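Local coordinates for protein adenylosuccinate lyase (Francisella tularensis subsp. tularensis SCHU S4, PDB 4EEI) that probably cleaves adenylosuccinate to AMP and fumarate, and the succinyl-carboxamide intermediate of de novo IMP synthesis likewise, by beta-elimination, at residues Ala230-Arg241 and Thr274-Arg285. Numbering follows the deposited sequence. Where two conformers were deposited one is given.
Sequences ASAIERLAVEIR and TENLTGMARMLR. With AMP (adenosine monophosphate), chain C.
Arg-241, Thr-274 and Glu-234 bury more surface than any other residue in this contact between two antiparallel neighbours in the long helical bundle of the fumarase/aspartase (lyase 1) superfamily. The axes of segments 230-241 and 274-285 approach to 8.6 Å, with a crossing angle of -157°. At one end, the side chains of Arg-241 and Thr-274 run alongside each other with opposite headings, Arg-241 CG 3.3 Å from Thr-274 OG1. Thr-274 CG2 instead meets Ile-240, lying 3.9 Å from Ile-240 CB. The Arg-241 chain bends at chi3 (58°) and crosses the aliphatic part of Glu-275, which brings NH1 to Thr-278 OG1 in a weak hydrogen bond. That hydroxyl donates its own proton back along the helix to Thr-274 O, a carbonyl that also receives Thr-278 N. A water accepts from Arg-241 NE and donates to Glu-275 OE2, while Glu-275 OE1 is hydrogen-bonded to His-141 ND1 of the fourth subunit; Trp-298 of the second subunit forms a cation-pi pair with the Arg-241 guanidinium. Asn-276 ND2 donates to AMP O2P at 2.9 Å in a nearly straight bond, so helix 272-293 also contributes to the phosphate site. Alanines bring the backbones close on both sides of Glu-234: Ala-237 CB sits 3.5 Å from Thr-274 O, and Ala-281 CB lies 3.4 Å from Ala-230 O.

Glu-234, midway along its segment, with CG anti to its backbone N (chi1 -168°), reaches out extended past the methyls of Thr-278 and Ala-281 to Arg-285. Arg-285 NH2 is shared with Glu-293 of the second subunit. Arg-285 NH1 and NH2 converge end-on upon Glu-234 OE1 at 2.9 and 2.8 Å, NH1 nearly in line with the C-O bond and NH2 on the syn lone pair; both bonds are bent, with OE1 tilted out of the guanidinium plane.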
loop_
_atom_site.group_PDB
_atom_site.type_symbol
_atom_site.label_atom_id
_atom_site.label_comp_id
_atom_site.label_asym_id
_atom_site.label_seq_id
_atom_site.Cartn_x
_atom_site.Cartn_y
_atom_site.Cartn_z
ATOM N N ALA B 230 2.827 -9.952 9.987
ATOM C CA ALA B 230 3.915 -9.818 9.024
ATOM C C ALA B 230 4.974 -8.836 9.523
ATOM O O ALA B 230 6.172 -9.058 9.345
ATOM C CB ALA B 230 3.378 -9.398 7.649
ATOM N N SER B 231 4.538 -7.746 10.143
ATOM C CA SER B 231 5.479 -6.812 10.767
ATOM C C SER B 231 6.256 -7.443 11.919
ATOM O O SER B 231 7.434 -7.143 12.127
ATOM C CB SER B 231 4.751 -5.572 11.275
ATOM O OG SER B 231 4.410 -4.747 10.180
ATOM N N ALA B 232 5.586 -8.287 12.693
ATOM C CA ALA B 232 6.249 -9.020 13.772
ATOM C C ALA B 232 7.298 -9.986 13.216
ATOM O O ALA B 232 8.406 -10.115 13.757
ATOM C CB ALA B 232 5.218 -9.781 14.594
ATOM N N ILE B 233 6.936 -10.689 12.146
ATOM C CA ILE B 233 7.862 -11.609 11.491
ATOM C C ILE B 233 9.070 -10.831 10.975
ATOM O O ILE B 233 10.218 -11.261 11.134
ATOM C CB ILE B 233 7.174 -12.353 10.331
ATOM C CG1 ILE B 233 6.164 -13.364 10.886
ATOM C CG2 ILE B 233 8.199 -13.057 9.437
ATOM C CD1 ILE B 233 5.256 -13.959 9.826
ATOM N N GLU B 234 8.818 -9.681 10.372
ATOM C CA GLU B 234 9.913 -8.913 9.780
ATOM C C GLU B 234 10.816 -8.319 10.846
ATOM O O GLU B 234 12.038 -8.300 10.689
ATOM C CB GLU B 234 9.386 -7.814 8.843
ATOM C CG GLU B 234 10.497 -7.174 7.976
ATOM C CD GLU B 234 9.953 -6.186 6.947
ATOM O OE1 GLU B 234 8.735 -6.237 6.669
ATOM O OE2 GLU B 234 10.739 -5.365 6.415
ATOM N N ARG B 235 10.221 -7.836 11.934
ATOM C CA ARG B 235 11.022 -7.240 12.999
ATOM C C ARG B 235 11.951 -8.275 13.589
ATOM O O ARG B 235 13.116 -7.984 13.838
ATOM C CB ARG B 235 10.147 -6.623 14.093
ATOM C CG ARG B 235 10.949 -5.830 15.138
ATOM C CD ARG B 235 10.034 -5.012 16.052
ATOM N NE ARG B 235 9.324 -5.849 17.011
ATOM C CZ ARG B 235 9.775 -6.115 18.234
ATOM N NH1 ARG B 235 9.073 -6.890 19.057
ATOM N NH2 ARG B 235 10.934 -5.607 18.639
ATOM N N LEU B 236 11.439 -9.483 13.824
ATOM C CA LEU B 236 12.256 -10.549 14.394
ATOM C C LEU B 236 13.302 -11.024 13.400
ATOM O O LEU B 236 14.445 -11.307 13.771
ATOM C CB LEU B 236 11.365 -11.717 14.839
ATOM C CG LEU B 236 12.027 -13.025 15.257
ATOM C CD1 LEU B 236 12.971 -12.814 16.426
ATOM C CD2 LEU B 236 10.953 -14.042 15.620
ATOM N N ALA B 237 12.916 -11.104 12.130
ATOM C CA ALA B 237 13.841 -11.568 11.099
ATOM C C ALA B 237 15.026 -10.596 10.987
ATOM O O ALA B 237 16.183 -11.009 10.877
ATOM C CB ALA B 237 13.120 -11.698 9.769
ATOM N N VAL B 238 14.727 -9.309 11.029
ATOM C CA VAL B 238 15.755 -8.281 10.900
ATOM C C VAL B 238 16.692 -8.304 12.105
ATOM O O VAL B 238 17.912 -8.141 11.972
ATOM C CB VAL B 238 15.096 -6.899 10.742
ATOM C CG1 VAL B 238 16.113 -5.770 10.932
ATOM C CG2 VAL B 238 14.406 -6.798 9.376
ATOM N N GLU B 239 16.129 -8.522 13.288
ATOM C CA GLU B 239 16.953 -8.667 14.482
ATOM C C GLU B 239 17.950 -9.812 14.315
ATOM O O GLU B 239 19.142 -9.666 14.604
ATOM C CB GLU B 239 16.074 -8.906 15.713
ATOM C CG GLU B 239 16.858 -9.148 17.003
ATOM C CD GLU B 239 17.512 -7.893 17.572
ATOM O OE1 GLU B 239 17.047 -6.778 17.260
ATOM O OE2 GLU B 239 18.490 -8.028 18.347
ATOM N N ILE B 240 17.481 -10.957 13.845
ATOM C CA ILE B 240 18.403 -12.076 13.668
ATOM C C ILE B 240 19.452 -11.760 12.589
ATOM O O ILE B 240 20.637 -12.074 12.761
ATOM C CB ILE B 240 17.649 -13.383 13.386
ATOM C CG1 ILE B 240 16.877 -13.801 14.639
ATOM C CG2 ILE B 240 18.619 -14.505 13.007
ATOM C CD1 ILE B 240 15.775 -14.813 14.377
ATOM N N ARG B 241 19.027 -11.123 11.500
ATOM C CA ARG B 241 19.950 -10.787 10.410
ATOM C C ARG B 241 21.057 -9.844 10.868
ATOM O O ARG B 241 22.213 -9.980 10.453
ATOM C CB ARG B 241 19.191 -10.183 9.222
ATOM C CG ARG B 241 18.340 -11.188 8.436
ATOM C CD ARG B 241 17.347 -10.467 7.520
ATOM N NE ARG B 241 18.018 -9.579 6.575
ATOM C CZ ARG B 241 17.390 -8.675 5.830
ATOM N NH1 ARG B 241 16.074 -8.539 5.920
ATOM N NH2 ARG B 241 18.080 -7.899 5.009
ATOM N N THR B 274 16.001 -16.115 7.606
ATOM C CA THR B 274 15.355 -14.875 8.016
ATOM C C THR B 274 15.253 -13.892 6.846
ATOM O O THR B 274 14.371 -13.027 6.825
ATOM C CB THR B 274 16.031 -14.261 9.257
ATOM O OG1 THR B 274 17.455 -14.281 9.086
ATOM C CG2 THR B 274 15.680 -15.092 10.488
ATOM N N GLU B 275 16.140 -14.028 5.863
ATOM C CA GLU B 275 16.014 -13.216 4.645
ATOM C C GLU B 275 14.807 -13.669 3.823
ATOM O O GLU B 275 13.981 -12.853 3.398
ATOM C CB GLU B 275 17.316 -13.233 3.830
ATOM C CG GLU B 275 18.408 -12.398 4.497
ATOM C CD GLU B 275 19.747 -12.441 3.781
ATOM O OE1 GLU B 275 19.814 -12.883 2.607
ATOM O OE2 GLU B 275 20.749 -12.020 4.405
ATOM N N ASN B 276 14.688 -14.975 3.626
ATOM C CA ASN B 276 13.491 -15.550 3.012
ATOM C C ASN B 276 12.210 -15.066 3.690
ATOM O O ASN B 276 11.249 -14.675 3.021
ATOM C CB ASN B 276 13.557 -17.089 3.042
ATOM C CG ASN B 276 12.296 -17.743 2.474
ATOM O OD1 ASN B 276 11.308 -17.919 3.185
ATOM N ND2 ASN B 276 12.333 -18.109 1.191
ATOM N N LEU B 277 12.207 -15.056 5.022
ATOM C CA LEU B 277 11.001 -14.694 5.767
ATOM C C LEU B 277 10.702 -13.197 5.670
ATOM O O LEU B 277 9.561 -12.767 5.820
ATOM C CB LEU B 277 11.115 -15.136 7.226
ATOM C CG LEU B 277 11.237 -16.644 7.427
ATOM C CD1 LEU B 277 11.710 -16.973 8.827
ATOM C CD2 LEU B 277 9.917 -17.330 7.144
ATOM N N THR B 278 11.728 -12.397 5.417
ATOM C CA THR B 278 11.506 -10.975 5.200
ATOM C C THR B 278 10.714 -10.807 3.898
ATOM O O THR B 278 9.793 -9.975 3.803
ATOM C CB THR B 278 12.857 -10.236 5.139
ATOM O OG1 THR B 278 13.543 -10.404 6.397
ATOM C CG2 THR B 278 12.640 -8.743 4.877
ATOM N N GLY B 279 11.064 -11.607 2.898
ATOM C CA GLY B 279 10.335 -11.616 1.635
ATOM C C GLY B 279 8.895 -12.029 1.850
ATOM O O GLY B 279 7.965 -11.443 1.278
ATOM N N MET B 280 8.700 -13.035 2.693
ATOM C CA MET B 280 7.348 -13.507 2.972
ATOM C C MET B 280 6.527 -12.414 3.624
ATOM O O MET B 280 5.348 -12.237 3.306
ATOM C CB MET B 280 7.394 -14.740 3.873
ATOM C CG MET B 280 8.127 -15.912 3.251
ATOM S SD MET B 280 7.279 -16.546 1.784
ATOM C CE MET B 280 8.480 -17.768 1.246
ATOM N N ALA B 281 7.149 -11.666 4.527
ATOM C CA ALA B 281 6.456 -10.573 5.203
ATOM C C ALA B 281 5.998 -9.501 4.218
ATOM O O ALA B 281 4.897 -8.960 4.360
ATOM C CB ALA B 281 7.342 -9.961 6.279
ATOM N N ARG B 282 6.843 -9.175 3.240
ATOM C CA ARG B 282 6.473 -8.172 2.238
ATOM C C ARG B 282 5.235 -8.604 1.457
ATOM O O ARG B 282 4.385 -7.779 1.117
ATOM C CB ARG B 282 7.636 -7.894 1.278
ATOM C CG ARG B 282 8.821 -7.207 1.928
ATOM C CD ARG B 282 9.965 -6.942 0.963
ATOM N NE ARG B 282 11.126 -6.501 1.732
ATOM C CZ ARG B 282 12.391 -6.765 1.431
ATOM N NH1 ARG B 282 12.701 -7.453 0.331
ATOM N NH2 ARG B 282 13.349 -6.329 2.239
ATOM N N MET B 283 5.169 -9.901 1.160
ATOM C CA MET B 283 4.032 -10.464 0.440
ATOM C C MET B 283 2.738 -10.327 1.241
ATOM O O MET B 283 1.723 -9.878 0.715
ATOM C CB MET B 283 4.275 -11.942 0.114
ATOM C CG MET B 283 5.391 -12.207 -0.887
ATOM S SD MET B 283 5.101 -11.451 -2.504
ATOM C CE MET B 283 3.390 -11.931 -2.812
ATOM N N LEU B 284 2.784 -10.719 2.514
ATOM C CA LEU B 284 1.621 -10.670 3.404
ATOM C C LEU B 284 1.139 -9.244 3.566
ATOM O O LEU B 284 -0.069 -8.971 3.582
ATOM C CB LEU B 284 1.971 -11.266 4.773
ATOM C CG LEU B 284 2.227 -12.773 4.787
ATOM C CD1 LEU B 284 2.841 -13.193 6.126
ATOM C CD2 LEU B 284 0.906 -13.517 4.567
ATOM N N ARG B 285 2.087 -8.321 3.669
ATOM C CA ARG B 285 1.749 -6.920 3.834
ATOM C C ARG B 285 1.062 -6.379 2.580
ATOM O O ARG B 285 0.183 -5.521 2.668
ATOM C CB ARG B 285 3.014 -6.120 4.172
ATOM C CG ARG B 285 2.807 -4.624 4.288
ATOM C CD ARG B 285 3.955 -3.953 5.056
ATOM N NE ARG B 285 5.277 -4.200 4.474
ATOM C CZ ARG B 285 6.199 -4.985 5.028
ATOM N NH1 ARG B 285 5.937 -5.607 6.171
ATOM N NH2 ARG B 285 7.384 -5.154 4.446
HETATM P P AMP C . 14.554 -18.508 -1.555
HETATM O O1P AMP C . 13.497 -19.562 -1.345
HETATM O O2P AMP C . 14.772 -17.607 -0.368
HETATM O O3P AMP C . 14.440 -17.785 -2.870
HETATM O "O5'" AMP C . 15.920 -19.344 -1.673
HETATM C "C5'" AMP C . 17.144 -18.702 -2.023
HETATM C "C4'" AMP C . 18.149 -19.756 -2.466
HETATM O "O4'" AMP C . 19.368 -19.138 -2.888
HETATM C "C3'" AMP C . 18.497 -20.690 -1.321
HETATM O "O3'" AMP C . 18.484 -22.034 -1.803
HETATM C "C2'" AMP C . 19.905 -20.308 -0.925
HETATM O "O2'" AMP C . 20.645 -21.451 -0.500
HETATM C "C1'" AMP C . 20.475 -19.734 -2.208
HETATM N N9 AMP C . 21.533 -18.733 -1.935
HETATM C C8 AMP C . 22.160 -18.535 -0.762
HETATM N N7 AMP C . 23.079 -17.542 -0.864
HETATM C C5 AMP C . 23.046 -17.091 -2.130
HETATM C C6 AMP C . 23.754 -16.055 -2.914
HETATM N N6 AMP C . 24.709 -15.281 -2.346
HETATM N N1 AMP C . 23.416 -15.909 -4.213
HETATM C C2 AMP C . 22.470 -16.671 -4.789
HETATM N N3 AMP C . 21.788 -17.630 -4.139
HETATM C C4 AMP C . 22.027 -17.882 -2.831
HETATM O O HOH W 1 3.646 -5.585 7.958
HETATM O O HOH W 2 10.717 -4.831 3.822
HETATM O O HOH W 3 20.577 -9.721 5.891
#